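Local coordinates for protein imidazoleglycerol-phosphate dehydratase (Pyrococcus furiosus, PDB 5DNL) that catalyses the dehydration of imidazoleglycerol phosphate to imidazole acetol phosphate, the sixth step of histidine biosynthesis, at residues G18-N23 and M30-A35; M42-T47 and E56-T61; E64-N69 and W124-G129. All coordinates share one frame; numbering follows the deposited sequence.

Contact 1: G18-N23 and M30-A35; sequences GEIKTN and MLTAFA
This is a buried apolar contact inside a beta-alpha-beta crossover: Ile20 and Thr22, at and just beyond the edge strand 20-21, pack on Leu31, Thr32 and Ala35 of the helix that leads to the parallel strand 42-48. No hydrogen bond joins the two segments, and the CA atoms of Ile20 and Thr32 come within 6.9 Å. Ile20 does most of the work with its two branches. With CG1 anti to the carbonyl carbon (chi1 -63°), CG2 falls anti to the backbone N and lies 3.8 Å from Leu31 CB, while the extended CG1 arm carries CD1 over a helix turn, 3.8 Å from Leu31 O and 4.4 Å from Ala35 CB. Shortening this side chain to an alanine would probably open a gap over that turn, where CG2 and CD1 now cover Leu31 CB and Ala35 CB. Both threonines bond to Asp28 of the same helix, Thr22 OG1 to its carboxylate and Thr32 OG1 to its carbonyl; Thr32 OG1, so held, lies beside Ile20 CD1 at 3.9 Å. Leu31 also rests on Ile58 and Ile44, joining this layer to the next helix and strand. At the far end of the contact, Thr22 offers its methyl, CG2 meeting Leu31 CD1 at 3.9 Å.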
loop_
_atom_site.group_PDB
_atom_site.type_symbol
_atom_site.label_atom_id
_atom_site.label_comp_id
_atom_site.label_asym_id
_atom_site.label_seq_id
_atom_site.Cartn_x
_atom_site.Cartn_y
_atom_site.Cartn_z
ATOM N N GLY A 18 52.296 -20.024 -25.307
ATOM C CA GLY A 18 51.476 -21.068 -25.873
ATOM C C GLY A 18 50.075 -20.580 -26.102
ATOM O O GLY A 18 49.762 -19.414 -25.860
ATOM N N GLU A 19 49.249 -21.486 -26.596
ATOM C CA GLU A 19 47.876 -21.172 -26.943
ATOM C C GLU A 19 46.969 -21.331 -25.717
ATOM O O GLU A 19 47.271 -22.081 -24.793
ATOM C CB GLU A 19 47.399 -22.079 -28.082
ATOM C CG GLU A 19 47.193 -23.551 -27.711
ATOM C CD GLU A 19 46.932 -24.453 -28.907
ATOM O OE1 GLU A 19 46.847 -23.963 -30.058
ATOM O OE2 GLU A 19 46.789 -25.672 -28.682
ATOM N N ILE A 20 45.862 -20.604 -25.746
ATOM C CA ILE A 20 44.729 -20.852 -24.853
ATOM C C ILE A 20 43.617 -21.390 -25.736
ATOM O O ILE A 20 42.994 -20.640 -26.486
ATOM C CB ILE A 20 44.297 -19.576 -24.117
ATOM C CG1 ILE A 20 45.447 -19.100 -23.222
ATOM C CG2 ILE A 20 43.010 -19.834 -23.326
ATOM C CD1 ILE A 20 45.177 -17.799 -22.496
ATOM N N LYS A 21 43.372 -22.697 -25.632
ATOM C CA LYS A 21 42.422 -23.400 -26.474
ATOM C C LYS A 21 41.646 -24.397 -25.655
ATOM O O LYS A 21 42.096 -25.508 -25.405
ATOM C CB LYS A 21 43.152 -24.119 -27.619
ATOM C CG LYS A 21 43.795 -23.187 -28.620
ATOM C CD LYS A 21 42.778 -22.450 -29.473
ATOM C CE LYS A 21 43.456 -21.410 -30.346
ATOM N NZ LYS A 21 42.454 -20.702 -31.187
ATOM N N THR A 22 40.462 -23.987 -25.216
ATOM C CA THR A 22 39.606 -24.829 -24.388
ATOM C C THR A 22 38.458 -25.471 -25.133
ATOM O O THR A 22 37.688 -26.224 -24.529
ATOM C CB THR A 22 38.984 -23.989 -23.264
ATOM O OG1 THR A 22 38.102 -23.006 -23.827
ATOM C CG2 THR A 22 40.048 -23.309 -22.437
ATOM N N ASN A 23 38.321 -25.171 -26.418
ATOM C CA ASN A 23 37.141 -25.545 -27.219
ATOM C C ASN A 23 35.851 -24.822 -26.801
ATOM O O ASN A 23 34.758 -25.278 -27.095
ATOM C CB ASN A 23 36.957 -27.073 -27.276
ATOM C CG ASN A 23 38.165 -27.763 -27.859
ATOM O OD1 ASN A 23 38.513 -27.524 -29.014
ATOM N ND2 ASN A 23 38.842 -28.582 -27.054
ATOM N N MET A 30 37.960 -14.965 -22.349
ATOM C CA MET A 30 38.035 -14.565 -20.948
ATOM C C MET A 30 39.387 -14.911 -20.337
ATOM O O MET A 30 39.944 -14.113 -19.598
ATOM C CB MET A 30 36.914 -15.219 -20.137
ATOM C CG MET A 30 35.502 -14.740 -20.456
ATOM S SD MET A 30 35.243 -12.962 -20.428
ATOM C CE MET A 30 35.440 -12.597 -22.162
ATOM N N LEU A 31 39.903 -16.097 -20.658
ATOM C CA LEU A 31 41.211 -16.510 -20.148
ATOM C C LEU A 31 42.339 -15.718 -20.778
ATOM O O LEU A 31 43.346 -15.467 -20.122
ATOM C CB LEU A 31 41.451 -17.999 -20.336
ATOM C CG LEU A 31 40.530 -18.931 -19.554
ATOM C CD1 LEU A 31 40.709 -20.356 -20.047
ATOM C CD2 LEU A 31 40.793 -18.835 -18.051
ATOM N N THR A 32 42.187 -15.345 -22.040
ATOM C CA THR A 32 43.168 -14.467 -22.696
ATOM C C THR A 32 43.239 -13.134 -21.963
ATOM O O THR A 32 44.326 -12.635 -21.652
ATOM C CB THR A 32 42.839 -14.302 -24.183
ATOM O OG1 THR A 32 42.922 -15.580 -24.823
ATOM C CG2 THR A 32 43.804 -13.347 -24.879
ATOM N N ALA A 33 42.075 -12.586 -21.608
ATOM C CA ALA A 33 42.010 -11.362 -20.802
ATOM C C ALA A 33 42.673 -11.582 -19.442
ATOM O O ALA A 33 43.518 -10.812 -19.023
ATOM C CB ALA A 33 40.559 -10.928 -20.624
ATOM N N PHE A 34 42.303 -12.658 -18.758
ATOM C CA PHE A 34 42.857 -12.943 -17.455
ATOM C C PHE A 34 44.394 -12.977 -17.508
ATOM O O PHE A 34 45.063 -12.326 -16.710
ATOM C CB PHE A 34 42.331 -14.272 -16.905
ATOM C CG PHE A 34 42.980 -14.662 -15.626
ATOM C CD1 PHE A 34 42.581 -14.082 -14.450
ATOM C CD2 PHE A 34 44.077 -15.521 -15.609
ATOM C CE1 PHE A 34 43.233 -14.386 -13.267
ATOM C CE2 PHE A 34 44.709 -15.841 -14.429
ATOM C CZ PHE A 34 44.287 -15.278 -13.256
ATOM N N ALA A 35 44.945 -13.730 -18.453
ATOM C CA ALA A 35 46.402 -13.886 -18.517
ATOM C C ALA A 35 47.081 -12.573 -18.864
ATOM O O ALA A 35 48.138 -12.266 -18.321
ATOM C CB ALA A 35 46.768 -14.955 -19.523
#

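Contact 2: M42-T47 and E56-T61; sequences MRITAT and EDIGIT. With MN (manganese (II) ion), chain D; 5DL ([(2S)-2-hydroxy-3-(1H-1,2,4-triazol-1-yl)propyl]phosphonic acid), chain F.
Ile44 on strand 42-48 and Ile58 on helix 51-69 meet methyl to methyl, Ile44 CG2 lying 3.7 Å from Ile58 CD1. The same CD1 approaches Ala46 CB at 4.3 Å, bridging two residues whose side chains leave the same face of the strand. The CB of Ile58 does not aim straight at the strand; a bend at chi2 (-79°) brings the terminal methyl across to it. Leu27 of helix 25-38 and Ile10 of the adjoining strand also touch Ile58, setting it in the hydrophobic layer between helix and sheet. One turn on from Asp57, Asp57 O accepts two bonds from Thr61, from OG1 at 2.8 Å and from N at 2.9 Å, which arrive from opposite faces of the carbonyl plane. The Asp57 carboxylate, in turn, holds Arg3 in a salt bridge and accepts a hydrogen bond from Thr8. Glu56, well away from the strand, extends into the active site. Its OE1 binds manganese at 2.2 Å, and OE2 accepts a 2.6 Å hydrogen bond from a water that is also a metal ligand. Nitrogen N4 of the inhibitor's triazole, His52, Glu121 and His146 of a neighbouring subunit complete six ligands. The carboxylate thus divides its work, one oxygen gripping the metal and the other orienting the bound water. Triazole N4 lies 2.3 Å from the manganese, consistent with the inhibitor's ring standing in for the imidazole of the substrate.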
loop_
_atom_site.group_PDB
_atom_site.type_symbol
_atom_site.label_atom_id
_atom_site.label_comp_id
_atom_site.label_asym_id
_atom_site.label_seq_id
_atom_site.Cartn_x
_atom_site.Cartn_y
_atom_site.Cartn_z
ATOM N N MET A 42 50.704 -17.980 -20.539
ATOM C CA MET A 42 50.319 -19.324 -20.145
ATOM C C MET A 42 49.784 -20.142 -21.309
ATOM O O MET A 42 49.274 -19.612 -22.297
ATOM C CB MET A 42 49.336 -19.309 -18.960
ATOM C CG MET A 42 48.086 -18.483 -19.156
ATOM S SD MET A 42 47.079 -18.415 -17.634
ATOM C CE MET A 42 47.938 -17.238 -16.606
ATOM N N ARG A 43 49.939 -21.453 -21.169
ATOM C CA ARG A 43 49.424 -22.405 -22.116
ATOM C C ARG A 43 48.284 -23.115 -21.423
ATOM O O ARG A 43 48.458 -23.607 -20.332
ATOM C CB ARG A 43 50.508 -23.416 -22.490
ATOM C CG ARG A 43 50.031 -24.511 -23.439
ATOM C CD ARG A 43 51.204 -25.312 -23.984
ATOM N NE ARG A 43 50.759 -26.414 -24.838
ATOM C CZ ARG A 43 50.330 -27.608 -24.414
ATOM N NH1 ARG A 43 50.270 -27.916 -23.116
ATOM N NH2 ARG A 43 49.954 -28.517 -25.311
ATOM N N ILE A 44 47.115 -23.128 -22.054
ATOM C CA ILE A 44 45.947 -23.795 -21.496
ATOM C C ILE A 44 45.310 -24.619 -22.596
ATOM O O ILE A 44 45.008 -24.104 -23.668
ATOM C CB ILE A 44 44.924 -22.782 -20.912
ATOM C CG1 ILE A 44 45.559 -21.945 -19.799
ATOM C CG2 ILE A 44 43.693 -23.529 -20.389
ATOM C CD1 ILE A 44 44.653 -20.875 -19.217
ATOM N N THR A 45 45.105 -25.905 -22.327
ATOM C CA THR A 45 44.400 -26.789 -23.241
ATOM C C THR A 45 43.368 -27.570 -22.437
ATOM O O THR A 45 43.617 -27.906 -21.285
ATOM C CB THR A 45 45.355 -27.758 -23.979
ATOM O OG1 THR A 45 45.996 -28.620 -23.042
ATOM C CG2 THR A 45 46.403 -26.981 -24.734
ATOM N N ALA A 46 42.218 -27.832 -23.035
ATOM C CA ALA A 46 41.181 -28.609 -22.375
ATOM C C ALA A 46 40.350 -29.433 -23.336
ATOM O O ALA A 46 40.117 -29.036 -24.480
ATOM C CB ALA A 46 40.252 -27.675 -21.609
ATOM N N THR A 47 39.866 -30.562 -22.829
ATOM C CA THR A 47 38.734 -31.253 -23.397
ATOM C C THR A 47 37.679 -31.357 -22.298
ATOM O O THR A 47 38.008 -31.390 -21.110
ATOM C CB THR A 47 39.105 -32.641 -23.954
ATOM O OG1 THR A 47 39.674 -33.447 -22.930
ATOM C CG2 THR A 47 40.115 -32.499 -25.098
ATOM N N GLU A 56 34.309 -24.630 -14.365
ATOM C CA GLU A 56 34.670 -24.938 -12.986
ATOM C C GLU A 56 36.059 -25.575 -12.941
ATOM O O GLU A 56 36.887 -25.175 -12.122
ATOM C CB GLU A 56 33.635 -25.891 -12.394
ATOM C CG GLU A 56 34.014 -26.422 -11.030
ATOM C CD GLU A 56 32.869 -27.096 -10.314
ATOM O OE1 GLU A 56 31.765 -27.209 -10.896
ATOM O OE2 GLU A 56 33.095 -27.542 -9.174
ATOM N N ASP A 57 36.308 -26.573 -13.796
ATOM C CA ASP A 57 37.559 -27.313 -13.703
ATOM C C ASP A 57 38.769 -26.500 -14.186
ATOM O O ASP A 57 39.868 -26.655 -13.663
ATOM C CB ASP A 57 37.418 -28.627 -14.437
ATOM C CG ASP A 57 36.391 -29.560 -13.782
ATOM O OD1 ASP A 57 35.737 -29.201 -12.752
ATOM O OD2 ASP A 57 36.229 -30.673 -14.309
ATOM N N ILE A 58 38.538 -25.604 -15.138
ATOM C CA ILE A 58 39.522 -24.582 -15.505
ATOM C C ILE A 58 39.842 -23.719 -14.301
ATOM O O ILE A 58 41.015 -23.444 -13.994
ATOM C CB ILE A 58 39.025 -23.743 -16.710
ATOM C CG1 ILE A 58 39.180 -24.531 -18.021
ATOM C CG2 ILE A 58 39.699 -22.373 -16.786
ATOM C CD1 ILE A 58 40.582 -24.563 -18.604
ATOM N N GLY A 59 38.812 -23.268 -13.588
ATOM C CA GLY A 59 39.057 -22.475 -12.405
ATOM C C GLY A 59 39.897 -23.230 -11.382
ATOM O O GLY A 59 40.855 -22.688 -10.847
ATOM N N ILE A 60 39.522 -24.480 -11.111
ATOM C CA ILE A 60 40.269 -25.299 -10.151
ATOM C C ILE A 60 41.721 -25.452 -10.589
ATOM O O ILE A 60 42.621 -25.252 -9.768
ATOM C CB ILE A 60 39.639 -26.682 -9.959
ATOM C CG1 ILE A 60 38.229 -26.587 -9.327
ATOM C CG2 ILE A 60 40.542 -27.570 -9.110
ATOM C CD1 ILE A 60 37.421 -27.874 -9.375
ATOM N N THR A 61 41.923 -25.831 -11.846
ATOM C CA THR A 61 43.275 -26.158 -12.323
ATOM C C THR A 61 44.134 -24.889 -12.393
ATOM O O THR A 61 45.299 -24.901 -11.992
ATOM C CB THR A 61 43.219 -26.870 -13.683
ATOM O OG1 THR A 61 42.309 -27.961 -13.619
ATOM C CG2 THR A 61 44.610 -27.417 -14.079
HETATM MN MN MN D . 29.706 -26.931 -10.207
HETATM N N1 5DL F . 28.499 -30.905 -11.798
HETATM C C3 5DL F . 29.487 -30.197 -9.906
HETATM N N2 5DL F . 29.004 -31.253 -10.570
HETATM C C8 5DL F . 29.788 -34.979 -10.122
HETATM C C7 5DL F . 29.824 -33.619 -10.822
HETATM C C6 5DL F . 29.010 -32.608 -10.028
HETATM C C5 5DL F . 28.709 -29.585 -11.839
HETATM O O10 5DL F . 31.685 -34.249 -8.374
HETATM P P9 5DL F . 30.409 -35.020 -8.417
HETATM O O11 5DL F . 30.561 -36.478 -8.058
HETATM O O12 5DL F . 29.367 -34.402 -7.496
HETATM O O13 5DL F . 29.294 -33.706 -12.153
HETATM N N4 5DL F . 29.303 -29.113 -10.719
HETATM O O HOH W 1 30.582 -27.800 -8.380
#

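Contact 3: E64-N69 and W124-G129; sequences EALREN and WGLARG
Glu64 and Gly129 are the nearest residues, CA to CA, of segments 64-69 and 124-129, which belong to helices 51-69 and 116-130, packed side by side in the helical layer of this alpha/beta fold; the axes of the two segments approach to 9.0 Å and cross at -31°. The first kind of interaction is close packing against backbone. The CA atoms of Glu64 and Gly129 are only 4.6 Å apart, and Glu64 N lies 3.6 Å from Gly129 O, an approach that is not a hydrogen bond. The Glu64 side chain runs alongside the glycine, its CG 4.0 Å from Gly129 CA. A beta carbon on this glycine would fall 3.1 Å from Glu64 N, so this close spacing probably depends on the missing side chain. The apolar part is a single meeting of methyls, Leu66 CD1 and Leu126 CD1 at 4.0 Å. Behind them, Leu66 leans on Ile14 and Leu126 on Ile134, residues of two different sheets. The polar part runs past the segment: Arg67 CB lies 4.1 Å from Gly129 O, and the chain beyond it, bent at chi2 (59°) and chi3 (71°), brings NE to donate a hydrogen bond to Leu130 O, near the end of the helix.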
loop_
_atom_site.group_PDB
_atom_site.type_symbol
_atom_site.label_atom_id
_atom_site.label_comp_id
_atom_site.label_asym_id
_atom_site.label_seq_id
_atom_site.Cartn_x
_atom_site.Cartn_y
_atom_site.Cartn_z
ATOM N N GLU A 64 45.089 -24.054 -8.816
ATOM C CA GLU A 64 46.158 -24.947 -8.363
ATOM C C GLU A 64 47.481 -24.534 -8.988
ATOM O O GLU A 64 48.518 -24.540 -8.313
ATOM C CB GLU A 64 45.837 -26.380 -8.747
ATOM C CG GLU A 64 44.686 -26.990 -7.964
ATOM C CD GLU A 64 44.351 -28.400 -8.442
ATOM O OE1 GLU A 64 44.759 -28.822 -9.554
ATOM O OE2 GLU A 64 43.652 -29.100 -7.707
ATOM N N ALA A 65 47.442 -24.136 -10.254
ATOM C CA ALA A 65 48.663 -23.703 -10.966
ATOM C C ALA A 65 49.199 -22.427 -10.362
ATOM O O ALA A 65 50.414 -22.293 -10.128
ATOM C CB ALA A 65 48.428 -23.549 -12.448
ATOM N N LEU A 66 48.316 -21.476 -10.057
ATOM C CA LEU A 66 48.743 -20.250 -9.401
ATOM C C LEU A 66 49.321 -20.524 -8.014
ATOM O O LEU A 66 50.300 -19.912 -7.628
ATOM C CB LEU A 66 47.584 -19.255 -9.292
ATOM C CG LEU A 66 47.149 -18.658 -10.623
ATOM C CD1 LEU A 66 45.725 -18.121 -10.520
ATOM C CD2 LEU A 66 48.084 -17.535 -11.059
ATOM N N ARG A 67 48.699 -21.422 -7.272
ATOM C CA ARG A 67 49.166 -21.781 -5.946
ATOM C C ARG A 67 50.573 -22.405 -6.006
ATOM O O ARG A 67 51.448 -22.001 -5.243
ATOM C CB ARG A 67 48.158 -22.700 -5.254
ATOM C CG ARG A 67 48.633 -23.353 -3.967
ATOM C CD ARG A 67 49.045 -22.380 -2.903
ATOM N NE ARG A 67 47.894 -21.673 -2.342
ATOM C CZ ARG A 67 47.913 -20.970 -1.215
ATOM N NH1 ARG A 67 46.795 -20.405 -0.776
ATOM N NH2 ARG A 67 49.039 -20.803 -0.526
ATOM N N GLU A 68 50.772 -23.330 -6.937
ATOM C CA GLU A 68 52.086 -23.960 -7.134
ATOM C C GLU A 68 53.149 -22.921 -7.471
ATOM O O GLU A 68 54.277 -23.060 -7.010
ATOM C CB GLU A 68 51.988 -25.013 -8.227
ATOM C CG GLU A 68 53.273 -25.785 -8.501
ATOM C CD GLU A 68 53.096 -26.756 -9.641
ATOM O OE1 GLU A 68 52.789 -26.308 -10.760
ATOM O OE2 GLU A 68 53.252 -27.966 -9.418
ATOM N N ASN A 69 52.785 -21.881 -8.215
ATOM C CA ASN A 69 53.712 -20.844 -8.676
ATOM C C ASN A 69 54.025 -19.776 -7.611
ATOM O O ASN A 69 54.930 -18.961 -7.825
ATOM C CB ASN A 69 53.120 -20.206 -9.944
ATOM C CG ASN A 69 54.122 -19.422 -10.759
ATOM O OD1 ASN A 69 53.968 -18.212 -10.942
ATOM N ND2 ASN A 69 55.133 -20.104 -11.280
ATOM N N TRP A 124 34.379 -19.845 -8.145
ATOM C CA TRP A 124 34.444 -20.807 -7.056
ATOM C C TRP A 124 35.535 -21.841 -7.257
ATOM O O TRP A 124 36.211 -22.216 -6.297
ATOM C CB TRP A 124 33.098 -21.513 -6.820
ATOM C CG TRP A 124 32.264 -20.890 -5.756
ATOM C CD1 TRP A 124 31.091 -20.204 -5.926
ATOM C CD2 TRP A 124 32.528 -20.902 -4.358
ATOM N NE1 TRP A 124 30.603 -19.808 -4.696
ATOM C CE2 TRP A 124 31.462 -20.229 -3.723
ATOM C CE3 TRP A 124 33.549 -21.431 -3.575
ATOM C CZ2 TRP A 124 31.411 -20.058 -2.330
ATOM C CZ3 TRP A 124 33.477 -21.268 -2.194
ATOM C CH2 TRP A 124 32.419 -20.596 -1.600
ATOM N N GLY A 125 35.710 -22.294 -8.495
ATOM C CA GLY A 125 36.772 -23.249 -8.807
ATOM C C GLY A 125 38.136 -22.638 -8.506
ATOM O O GLY A 125 38.991 -23.271 -7.851
ATOM N N LEU A 126 38.329 -21.407 -8.971
ATOM C CA LEU A 126 39.553 -20.675 -8.715
ATOM C C LEU A 126 39.799 -20.459 -7.220
ATOM O O LEU A 126 40.911 -20.673 -6.711
ATOM C CB LEU A 126 39.487 -19.336 -9.461
ATOM C CG LEU A 126 40.657 -18.374 -9.347
ATOM C CD1 LEU A 126 41.895 -19.030 -9.929
ATOM C CD2 LEU A 126 40.379 -17.049 -10.044
ATOM N N ALA A 127 38.758 -20.075 -6.488
ATOM C CA ALA A 127 38.888 -19.887 -5.056
ATOM C C ALA A 127 39.297 -21.170 -4.351
ATOM O O ALA A 127 40.115 -21.134 -3.408
ATOM C CB ALA A 127 37.593 -19.353 -4.454
ATOM N N ARG A 128 38.704 -22.288 -4.763
ATOM C CA ARG A 128 39.030 -23.585 -4.176
ATOM C C ARG A 128 40.407 -24.121 -4.573
ATOM O O ARG A 128 41.093 -24.703 -3.731
ATOM C CB ARG A 128 37.926 -24.596 -4.481
ATOM C CG ARG A 128 36.620 -24.303 -3.750
ATOM C CD ARG A 128 35.503 -25.167 -4.256
ATOM N NE ARG A 128 34.269 -24.900 -3.510
ATOM C CZ ARG A 128 33.071 -24.749 -4.047
ATOM N NH1 ARG A 128 32.865 -24.906 -5.352
ATOM N NH2 ARG A 128 32.057 -24.430 -3.251
ATOM N N GLY A 129 40.818 -23.894 -5.817
ATOM C CA GLY A 129 42.137 -24.395 -6.287
ATOM C C GLY A 129 43.293 -23.587 -5.750
ATOM O O GLY A 129 44.326 -24.153 -5.346
#

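In the fold
From the N terminus the contacts follow in series, none enclosing or crossing another. Contact 1 closes the short turn from strand 20-21 into helix 25-38, contact 2 the turn from strand 42-48 into helix 51-69, and contact 3 a much longer excursion from helix 51-69 through the second sheet to helix 116-130. Contacts 1 and 2 share a sheet, since strands 20-21 and 42-48 are parallel neighbours joined by a probable backbone bond between Lys21 N and Ile44 O. Contacts 2 and 3 share helix 51-69 and touch where Ile60 meets Gly125. Phe34 reaches Leu66, so contacts 1 and 3 meet through the helical layer.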